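Local coordinates for glyoxylate-induced Protein (Pseudomonas aeruginosa, PDB 1SQ4), which is of unproven function but, as a two-domain cupin of the ureidoglycine aminohydrolase family, probably acts on ureidoglycine in purine breakdown, at residues F68-V73 and L261-V266; T104-V109 and P122-K127; G150-E155 and D186-M191. All blocks are in the same frame, centred on the assembly; numbering follows the deposited sequence.

Interaction 1: F68-V73 and L261-V266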
loop_
_atom_site.group_PDB
_atom_site.type_symbol
_atom_site.label_atom_id
_atom_site.label_comp_id
_atom_site.label_asym_id
_atom_site.label_seq_id
_atom_site.Cartn_x
_atom_site.Cartn_y
_atom_site.Cartn_z
ATOM N N PHE A 68 1.992 -0.903 31.150
ATOM C CA PHE A 68 3.284 -1.303 31.677
ATOM C C PHE A 68 4.388 -0.333 31.320
ATOM O O PHE A 68 4.266 0.483 30.406
ATOM C CB PHE A 68 3.664 -2.693 31.148
ATOM C CG PHE A 68 2.874 -3.820 31.750
ATOM C CD1 PHE A 68 3.059 -4.190 33.081
ATOM C CD2 PHE A 68 1.977 -4.543 30.977
ATOM C CE1 PHE A 68 2.358 -5.271 33.636
ATOM C CE2 PHE A 68 1.275 -5.621 31.519
ATOM C CZ PHE A 68 1.467 -5.988 32.856
ATOM N N SER A 69 5.471 -0.433 32.073
ATOM C CA SER A 69 6.645 0.376 31.848
ATOM C C SER A 69 7.801 -0.593 32.098
ATOM O O SER A 69 7.787 -1.375 33.051
ATOM C CB SER A 69 6.671 1.564 32.814
ATOM O OG SER A 69 7.637 1.409 33.834
ATOM N N GLN A 70 8.783 -0.576 31.210
ATOM C CA GLN A 70 9.924 -1.460 31.337
ATOM C C GLN A 70 11.206 -0.655 31.207
ATOM O O GLN A 70 11.314 0.212 30.341
ATOM C CB GLN A 70 9.855 -2.530 30.248
ATOM C CG GLN A 70 11.085 -3.396 30.125
ATOM C CD GLN A 70 10.980 -4.395 28.978
ATOM O OE1 GLN A 70 10.183 -4.217 28.047
ATOM N NE2 GLN A 70 11.794 -5.447 29.034
ATOM N N TYR A 71 12.168 -0.914 32.079
ATOM C CA TYR A 71 13.442 -0.213 31.985
ATOM C C TYR A 71 14.560 -1.248 32.035
ATOM O O TYR A 71 14.384 -2.335 32.584
ATOM C CB TYR A 71 13.658 0.747 33.157
ATOM C CG TYR A 71 12.509 1.634 33.555
ATOM C CD1 TYR A 71 11.654 2.187 32.607
ATOM C CD2 TYR A 71 12.349 2.015 34.884
ATOM C CE1 TYR A 71 10.673 3.103 32.974
ATOM C CE2 TYR A 71 11.375 2.930 35.257
ATOM C CZ TYR A 71 10.543 3.473 34.292
ATOM O OH TYR A 71 9.611 4.417 34.638
ATOM N N ILE A 72 15.705 -0.916 31.455
ATOM C CA ILE A 72 16.844 -1.816 31.504
ATOM C C ILE A 72 17.925 -0.968 32.155
ATOM O O ILE A 72 18.581 -0.139 31.511
ATOM C CB ILE A 72 17.268 -2.323 30.096
ATOM C CG1 ILE A 72 16.162 -3.202 29.501
ATOM C CG2 ILE A 72 18.510 -3.187 30.202
ATOM C CD1 ILE A 72 16.481 -3.786 28.125
ATOM N N VAL A 73 18.072 -1.174 33.462
ATOM C CA VAL A 73 19.002 -0.415 34.280
ATOM C C VAL A 73 20.417 -0.941 34.404
ATOM O O VAL A 73 20.640 -2.114 34.645
ATOM C CB VAL A 73 18.426 -0.237 35.682
ATOM C CG1 VAL A 73 19.378 0.570 36.537
ATOM C CG2 VAL A 73 17.080 0.448 35.584
ATOM N N LEU A 261 11.407 -12.869 27.638
ATOM C CA LEU A 261 10.717 -12.413 28.828
ATOM C C LEU A 261 9.382 -11.844 28.358
ATOM O O LEU A 261 9.327 -11.115 27.370
ATOM C CB LEU A 261 11.555 -11.328 29.492
ATOM C CG LEU A 261 10.962 -10.604 30.686
ATOM C CD1 LEU A 261 10.987 -11.507 31.908
ATOM C CD2 LEU A 261 11.766 -9.343 30.937
ATOM N N LEU A 262 8.310 -12.177 29.062
ATOM C CA LEU A 262 6.979 -11.705 28.700
ATOM C C LEU A 262 6.214 -11.188 29.905
ATOM O O LEU A 262 6.231 -11.798 30.977
ATOM C CB LEU A 262 6.193 -12.853 28.054
ATOM C CG LEU A 262 4.719 -12.638 27.673
ATOM C CD1 LEU A 262 4.305 -13.731 26.710
ATOM C CD2 LEU A 262 3.823 -12.643 28.901
ATOM N N TYR A 263 5.531 -10.066 29.722
ATOM C CA TYR A 263 4.730 -9.480 30.791
ATOM C C TYR A 263 3.348 -9.113 30.281
ATOM O O TYR A 263 3.208 -8.600 29.173
ATOM C CB TYR A 263 5.432 -8.251 31.392
ATOM C CG TYR A 263 5.926 -7.208 30.407
ATOM C CD1 TYR A 263 5.126 -6.132 30.030
ATOM C CD2 TYR A 263 7.219 -7.272 29.894
ATOM C CE1 TYR A 263 5.612 -5.135 29.169
ATOM C CE2 TYR A 263 7.717 -6.290 29.034
ATOM C CZ TYR A 263 6.915 -5.224 28.676
ATOM O OH TYR A 263 7.428 -4.249 27.838
ATOM N N LYS A 264 2.335 -9.401 31.097
ATOM C CA LYS A 264 0.930 -9.127 30.778
ATOM C C LYS A 264 0.118 -8.928 32.057
ATOM O O LYS A 264 0.520 -9.370 33.135
ATOM C CB LYS A 264 0.328 -10.297 29.997
ATOM C CG LYS A 264 0.692 -11.645 30.609
ATOM C CD LYS A 264 -0.053 -12.805 29.995
ATOM C CE LYS A 264 0.380 -14.088 30.671
ATOM N NZ LYS A 264 -0.476 -15.237 30.279
ATOM N N ASP A 265 -1.029 -8.268 31.916
ATOM C CA ASP A 265 -1.930 -8.006 33.033
ATOM C C ASP A 265 -3.067 -9.021 32.961
ATOM O O ASP A 265 -3.598 -9.286 31.882
ATOM C CB ASP A 265 -2.474 -6.575 32.967
ATOM C CG ASP A 265 -3.124 -6.249 31.636
ATOM O OD1 ASP A 265 -2.415 -6.234 30.602
ATOM O OD2 ASP A 265 -4.354 -6.003 31.617
ATOM N N VAL A 266 -3.436 -9.579 34.116
ATOM C CA VAL A 266 -4.467 -10.606 34.187
ATOM C C VAL A 266 -5.277 -10.636 35.481
ATOM O O VAL A 266 -5.090 -9.814 36.372
ATOM C CB VAL A 266 -3.829 -11.989 34.028
ATOM C CG1 VAL A 266 -3.266 -12.154 32.618
ATOM C CG2 VAL A 266 -2.721 -12.152 35.058
#

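Interaction 2: T104-V109 and P122-K127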
loop_
_atom_site.group_PDB
_atom_site.type_symbol
_atom_site.label_atom_id
_atom_site.label_comp_id
_atom_site.label_asym_id
_atom_site.label_seq_id
_atom_site.Cartn_x
_atom_site.Cartn_y
_atom_site.Cartn_z
ATOM N N THR A 104 17.203 -5.188 48.977
ATOM C CA THR A 104 16.746 -5.250 50.353
ATOM C C THR A 104 15.233 -5.113 50.240
ATOM O O THR A 104 14.706 -4.020 50.023
ATOM C CB THR A 104 17.339 -4.107 51.188
ATOM O OG1 THR A 104 18.762 -4.235 51.215
ATOM C CG2 THR A 104 16.817 -4.149 52.599
ATOM N N LEU A 105 14.539 -6.238 50.358
ATOM C CA LEU A 105 13.098 -6.243 50.233
ATOM C C LEU A 105 12.445 -6.839 51.460
ATOM O O LEU A 105 12.768 -7.954 51.868
ATOM C CB LEU A 105 12.698 -7.039 48.991
ATOM C CG LEU A 105 11.211 -7.063 48.644
ATOM C CD1 LEU A 105 10.763 -5.657 48.351
ATOM C CD2 LEU A 105 10.953 -7.970 47.448
ATOM N N GLN A 106 11.520 -6.089 52.050
ATOM C CA GLN A 106 10.816 -6.563 53.231
ATOM C C GLN A 106 11.799 -6.964 54.316
ATOM O O GLN A 106 11.759 -8.088 54.823
ATOM C CB GLN A 106 9.942 -7.772 52.872
ATOM C CG GLN A 106 8.459 -7.534 53.106
ATOM C CD GLN A 106 7.908 -6.427 52.214
ATOM O OE1 GLN A 106 8.475 -5.329 52.132
ATOM N NE2 GLN A 106 6.786 -6.707 51.557
ATOM N N GLY A 107 12.685 -6.037 54.659
ATOM C CA GLY A 107 13.676 -6.298 55.684
ATOM C C GLY A 107 14.442 -7.588 55.473
ATOM O O GLY A 107 14.758 -8.288 56.436
ATOM N N GLN A 108 14.736 -7.897 54.213
ATOM C CA GLN A 108 15.478 -9.101 53.854
ATOM C C GLN A 108 16.410 -8.774 52.695
ATOM O O GLN A 108 15.951 -8.378 51.629
ATOM C CB GLN A 108 14.513 -10.210 53.434
ATOM C CG GLN A 108 15.207 -11.514 53.058
ATOM C CD GLN A 108 15.341 -12.467 54.231
ATOM O OE1 GLN A 108 15.610 -12.048 55.354
ATOM N NE2 GLN A 108 15.168 -13.760 53.972
ATOM N N VAL A 109 17.713 -8.935 52.903
ATOM C CA VAL A 109 18.693 -8.644 51.858
ATOM C C VAL A 109 18.917 -9.857 50.958
ATOM O O VAL A 109 19.188 -10.952 51.442
ATOM C CB VAL A 109 20.048 -8.215 52.472
ATOM C CG1 VAL A 109 21.010 -7.781 51.384
ATOM C CG2 VAL A 109 19.831 -7.082 53.454
ATOM N N PRO A 122 2.996 -3.454 45.586
ATOM C CA PRO A 122 2.742 -2.013 45.645
ATOM C C PRO A 122 2.954 -1.385 47.010
ATOM O O PRO A 122 2.495 -1.910 48.019
ATOM C CB PRO A 122 1.306 -1.898 45.153
ATOM C CG PRO A 122 0.696 -3.167 45.622
ATOM C CD PRO A 122 1.752 -4.199 45.342
ATOM N N GLY A 123 3.665 -0.258 47.016
ATOM C CA GLY A 123 3.953 0.451 48.245
ATOM C C GLY A 123 5.004 -0.235 49.103
ATOM O O GLY A 123 5.351 0.252 50.174
ATOM N N ALA A 124 5.531 -1.360 48.644
ATOM C CA ALA A 124 6.528 -2.068 49.435
ATOM C C ALA A 124 7.864 -1.338 49.496
ATOM O O ALA A 124 8.371 -0.851 48.484
ATOM C CB ALA A 124 6.723 -3.477 48.891
ATOM N N ASP A 125 8.439 -1.259 50.691
ATOM C CA ASP A 125 9.726 -0.596 50.844
ATOM C C ASP A 125 10.847 -1.535 50.445
ATOM O O ASP A 125 10.844 -2.717 50.792
ATOM C CB ASP A 125 9.955 -0.146 52.284
ATOM C CG ASP A 125 8.938 0.861 52.742
ATOM O OD1 ASP A 125 8.644 1.811 51.972
ATOM O OD2 ASP A 125 8.440 0.711 53.883
ATOM N N TYR A 126 11.812 -0.996 49.720
ATOM C CA TYR A 126 12.937 -1.790 49.283
ATOM C C TYR A 126 14.014 -0.871 48.777
ATOM O O TYR A 126 13.824 0.339 48.701
ATOM C CB TYR A 126 12.520 -2.725 48.153
ATOM C CG TYR A 126 12.349 -2.068 46.793
ATOM C CD1 TYR A 126 11.176 -1.384 46.461
ATOM C CD2 TYR A 126 13.338 -2.187 45.815
ATOM C CE1 TYR A 126 10.985 -0.844 45.179
ATOM C CE2 TYR A 126 13.163 -1.651 44.536
ATOM C CZ TYR A 126 11.982 -0.986 44.226
ATOM O OH TYR A 126 11.803 -0.490 42.955
ATOM N N LYS A 127 15.154 -1.447 48.433
ATOM C CA LYS A 127 16.223 -0.646 47.880
ATOM C C LYS A 127 17.207 -1.536 47.170
ATOM O O LYS A 127 17.313 -2.713 47.490
ATOM C CB LYS A 127 16.875 0.218 48.962
ATOM C CG LYS A 127 17.164 -0.460 50.279
ATOM C CD LYS A 127 17.481 0.586 51.323
ATOM C CE LYS A 127 17.857 -0.055 52.635
ATOM N NZ LYS A 127 18.333 0.958 53.628
#

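Interaction 3: G150-E155 and D186-M191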
loop_
_atom_site.group_PDB
_atom_site.type_symbol
_atom_site.label_atom_id
_atom_site.label_comp_id
_atom_site.label_asym_id
_atom_site.label_seq_id
_atom_site.Cartn_x
_atom_site.Cartn_y
_atom_site.Cartn_z
ATOM N N GLY A 150 -11.542 -7.852 49.117
ATOM C CA GLY A 150 -11.654 -9.249 49.460
ATOM C C GLY A 150 -10.400 -9.979 49.079
ATOM O O GLY A 150 -10.141 -11.081 49.545
ATOM N N VAL A 151 -9.612 -9.369 48.211
ATOM C CA VAL A 151 -8.382 -10.005 47.803
ATOM C C VAL A 151 -7.223 -9.236 48.388
ATOM O O VAL A 151 -7.093 -8.032 48.175
ATOM C CB VAL A 151 -8.270 -10.042 46.291
ATOM C CG1 VAL A 151 -7.008 -10.775 45.892
ATOM C CG2 VAL A 151 -9.498 -10.733 45.712
ATOM N N PRO A 152 -6.380 -9.919 49.169
ATOM C CA PRO A 152 -5.217 -9.291 49.797
ATOM C C PRO A 152 -4.075 -9.056 48.818
ATOM O O PRO A 152 -3.944 -9.768 47.822
ATOM C CB PRO A 152 -4.844 -10.291 50.883
ATOM C CG PRO A 152 -5.222 -11.600 50.258
ATOM C CD PRO A 152 -6.567 -11.293 49.671
ATOM N N LEU A 153 -3.250 -8.058 49.105
ATOM C CA LEU A 153 -2.104 -7.741 48.251
ATOM C C LEU A 153 -1.178 -8.932 48.116
ATOM O O LEU A 153 -1.047 -9.744 49.036
ATOM C CB LEU A 153 -1.296 -6.603 48.841
ATOM C CG LEU A 153 -1.975 -5.264 49.045
ATOM C CD1 LEU A 153 -1.152 -4.482 50.033
ATOM C CD2 LEU A 153 -2.107 -4.523 47.727
ATOM N N PRO A 154 -0.504 -9.042 46.970
ATOM C CA PRO A 154 0.416 -10.152 46.742
ATOM C C PRO A 154 1.657 -9.971 47.594
ATOM O O PRO A 154 2.092 -8.843 47.839
ATOM C CB PRO A 154 0.699 -10.060 45.251
ATOM C CG PRO A 154 0.602 -8.601 44.992
ATOM C CD PRO A 154 -0.611 -8.188 45.782
ATOM N N GLU A 155 2.212 -11.080 48.070
ATOM C CA GLU A 155 3.410 -11.024 48.906
ATOM C C GLU A 155 4.657 -11.131 48.053
ATOM O O GLU A 155 4.672 -11.840 47.052
ATOM C CB GLU A 155 3.381 -12.140 49.956
ATOM C CG GLU A 155 2.561 -11.781 51.201
ATOM C CD GLU A 155 2.087 -13.004 51.968
ATOM O OE1 GLU A 155 1.491 -13.915 51.338
ATOM O OE2 GLU A 155 2.290 -13.053 53.205
ATOM N N ASP A 186 -3.617 -17.829 41.780
ATOM C CA ASP A 186 -3.405 -16.785 42.777
ATOM C C ASP A 186 -3.988 -15.461 42.286
ATOM O O ASP A 186 -3.331 -14.688 41.592
ATOM C CB ASP A 186 -1.911 -16.636 43.068
ATOM C CG ASP A 186 -1.640 -15.751 44.263
ATOM O OD1 ASP A 186 -0.457 -15.607 44.637
ATOM O OD2 ASP A 186 -2.603 -15.197 44.835
HETATM N N MSE A 187 -5.232 -15.214 42.668
HETATM C CA MSE A 187 -5.942 -14.026 42.264
HETATM C C MSE A 187 -5.410 -12.734 42.860
HETATM O O MSE A 187 -5.912 -11.661 42.560
HETATM C CB MSE A 187 -7.424 -14.191 42.592
HETATM C CG MSE A 187 -8.328 -13.980 41.391
HETATM SE SE MSE A 187 -7.864 -15.099 39.857
HETATM C CE MSE A 187 -9.336 -16.349 40.006
ATOM N N ARG A 188 -4.394 -12.832 43.707
ATOM C CA ARG A 188 -3.814 -11.648 44.320
ATOM C C ARG A 188 -2.941 -10.919 43.306
ATOM O O ARG A 188 -2.789 -9.703 43.371
ATOM C CB ARG A 188 -2.985 -12.040 45.537
ATOM C CG ARG A 188 -3.805 -12.586 46.692
ATOM C CD ARG A 188 -2.902 -12.880 47.885
ATOM N NE ARG A 188 -1.948 -13.938 47.560
ATOM C CZ ARG A 188 -0.833 -14.187 48.236
ATOM N NH1 ARG A 188 -0.509 -13.451 49.294
ATOM N NH2 ARG A 188 -0.040 -15.178 47.846
ATOM N N HIS A 189 -2.363 -11.664 42.368
ATOM C CA HIS A 189 -1.533 -11.056 41.343
ATOM C C HIS A 189 -2.361 -10.625 40.170
ATOM O O HIS A 189 -3.204 -11.382 39.677
ATOM C CB HIS A 189 -0.476 -12.015 40.832
ATOM C CG HIS A 189 0.760 -12.028 41.654
ATOM N ND1 HIS A 189 0.963 -12.927 42.675
ATOM C CD2 HIS A 189 1.841 -11.214 41.650
ATOM C CE1 HIS A 189 2.112 -12.667 43.266
ATOM N NE2 HIS A 189 2.665 -11.627 42.662
ATOM N N ASP A 190 -2.107 -9.408 39.708
ATOM C CA ASP A 190 -2.837 -8.878 38.571
ATOM C C ASP A 190 -1.932 -8.765 37.352
ATOM O O ASP A 190 -2.274 -8.131 36.358
ATOM C CB ASP A 190 -3.475 -7.528 38.938
ATOM C CG ASP A 190 -2.462 -6.411 39.119
ATOM O OD1 ASP A 190 -1.272 -6.686 39.369
ATOM O OD2 ASP A 190 -2.876 -5.235 39.026
HETATM N N MSE A 191 -0.776 -9.406 37.430
HETATM C CA MSE A 191 0.164 -9.379 36.323
HETATM C C MSE A 191 1.121 -10.551 36.417
HETATM O O MSE A 191 1.484 -10.994 37.509
HETATM C CB MSE A 191 0.987 -8.093 36.333
HETATM C CG MSE A 191 2.063 -8.073 37.400
HETATM SE SE MSE A 191 3.400 -6.743 37.007
HETATM C CE MSE A 191 4.406 -6.789 38.672
#

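Interaction 1: F68-V73 and L261-V266
Phe68 and Tyr263 meet edge-to-face in a buried, side-chain contact between strands of two different sheets, 69-76 and 258-265, close to the centre of this double cupin chain. The ring planes stand 73° apart with their centroids separated by 5.2 Å. Tyr263 brings its CD1 edge over one face of Phe68, displaced toward the rim, and CD1 lies 3.7 Å from Phe68 CD2. The far end of the phenylalanine ring reaches the other backbone at the peptide joining Lys264 to Asp265: Phe68 CZ lies 3.3 Å from Lys264 C, with Asp265 N at the ring edge, in its plane. At the tip of its ring, Tyr263 OH donates to Gln70 OE1 over 2.8 Å, arriving 42° out of the plane of the amide carbonyl. The amide and the tyrosine ring are themselves nearly perpendicular, 84° apart. Gln70 NE2 is bonded in turn to His139 ND1, and Asp265 is held by a salt bridge to Arg271. The joint is thus mixed in character: an aromatic pair makes its apolar part, while the phenol hydroxyl finds a buried acceptor on an amide whose nitrogen is engaged as well, consistent with a fixed amide orientation.

Interaction 2: T104-V109 and P122-K127
Thr104 N donates to Lys127 O across 2.9 Å, a nearly straight bond with 172° at the hydrogen. Its return partner, Lys127 N to Thr104 O, is longer at 3.1 Å and more bent, so Thr104 and Lys127 form an antiparallel hydrogen-bonded pair. Thr104 O also receives a CA-H...O contact from Tyr126 CA. The next pair, Leu105 and Tyr126, is non-hydrogen-bonded, and both side chains go to the sheet face opposite that of Thr104 and Lys127. With CG anti to the backbone N (chi1 -176°), Leu105 sets its CD1 branch against Tyr126 CB, 3.4 Å away; the contact is made at the root of the tyrosine, whose side chain goes on to pack against Pro84. On the other face Thr104 CB lies 3.8 Å from Lys127 CG. Past the pairing, the exposed Gln106 bends at chi2, and its OE1 and NE2 come near Ala124 CB. Leu105 N bonds to Gln108 O within the turn that leads toward strand 109-112. The contact therefore joins strands 101-105 and 126-129, the middle two of a four-stranded antiparallel sheet, while Leu105 and Tyr126 both pack on Ile120 of strand 116-120.

Interaction 3: G150-E155 and D186-M191
Arg188 and Pro154 mark the close-packed part of this loop-to-loop contact, where the side chain of Arg188 lies against the proline-rich run 151-154. Its CG and CD sit beside Pro152 O, and CD meets Pro152 CG at 3.6 Å, the two side chains crossing at about a right angle. Val151, with CG1 anti to its backbone N (chi1 -177°), sets that methyl close to Met187 O; the same CG1 lies 3.7 Å from Arg188 CA. Deeper in, Pro154 CB stands over one face of the His189 imidazole, 3.6 Å from the ring centroid, a CH-pi contact that covers the CE1-NE2 side of the ring. Pro154 CD rests near Arg188 O.

The outer side is polar and more exposed. There Arg188 NH1 reaches Glu155 OE1 at 2.9 Å, a salt bridge met on the anti side of the carboxylate; the oxygen lies close to the guanidinium plane, although the two groups are turned 75° apart. Asp186 grips the same guanidinium side-on: NE bonds to OD2 at 3.1 Å through the syn lone pair, and NH2 bonds to OD1 at 3.3 Å. OD2 also accepts from Arg188 N at 3.2 Å, an Asx turn at the start of the type I turn 186-189. Two carboxylates thus hold the guanidinium by its edges, which fixes its rotation.

Both segments are loops. Residues 150-155 run between strands 136-144 and 157-160, whereas the other segment belongs to the connection from strand 176-179 to strand 191-198. Phe119 of strand 116-120 packs on Pro154 and meets His189 edge-to-face, while Val151 packs on Phe48 of the third subunit, another copy of the protein.

How the interactions relate
From the N terminus, the chain first passes 68-73, whose partner 261-266 comes only near the C-terminal end, so interaction 1 closes a very long loop that encloses the other two contacts. Within it, interaction 2 closes a short loop between 104-109 and 122-127, inside the first cupin domain. Interaction 3 follows in series, with 150-155 meeting 186-191 across the passage from one large sheet to the other. Interactions 1 and 3 touch directly: Val266 N lies 2.9 Å from Asp190 O, a probable hydrogen bond, and Phe68 packs on the selenium of Met191. Interactions 2 and 3 meet through Pro122 and Leu153, whereas interactions 1 and 2 stay apart.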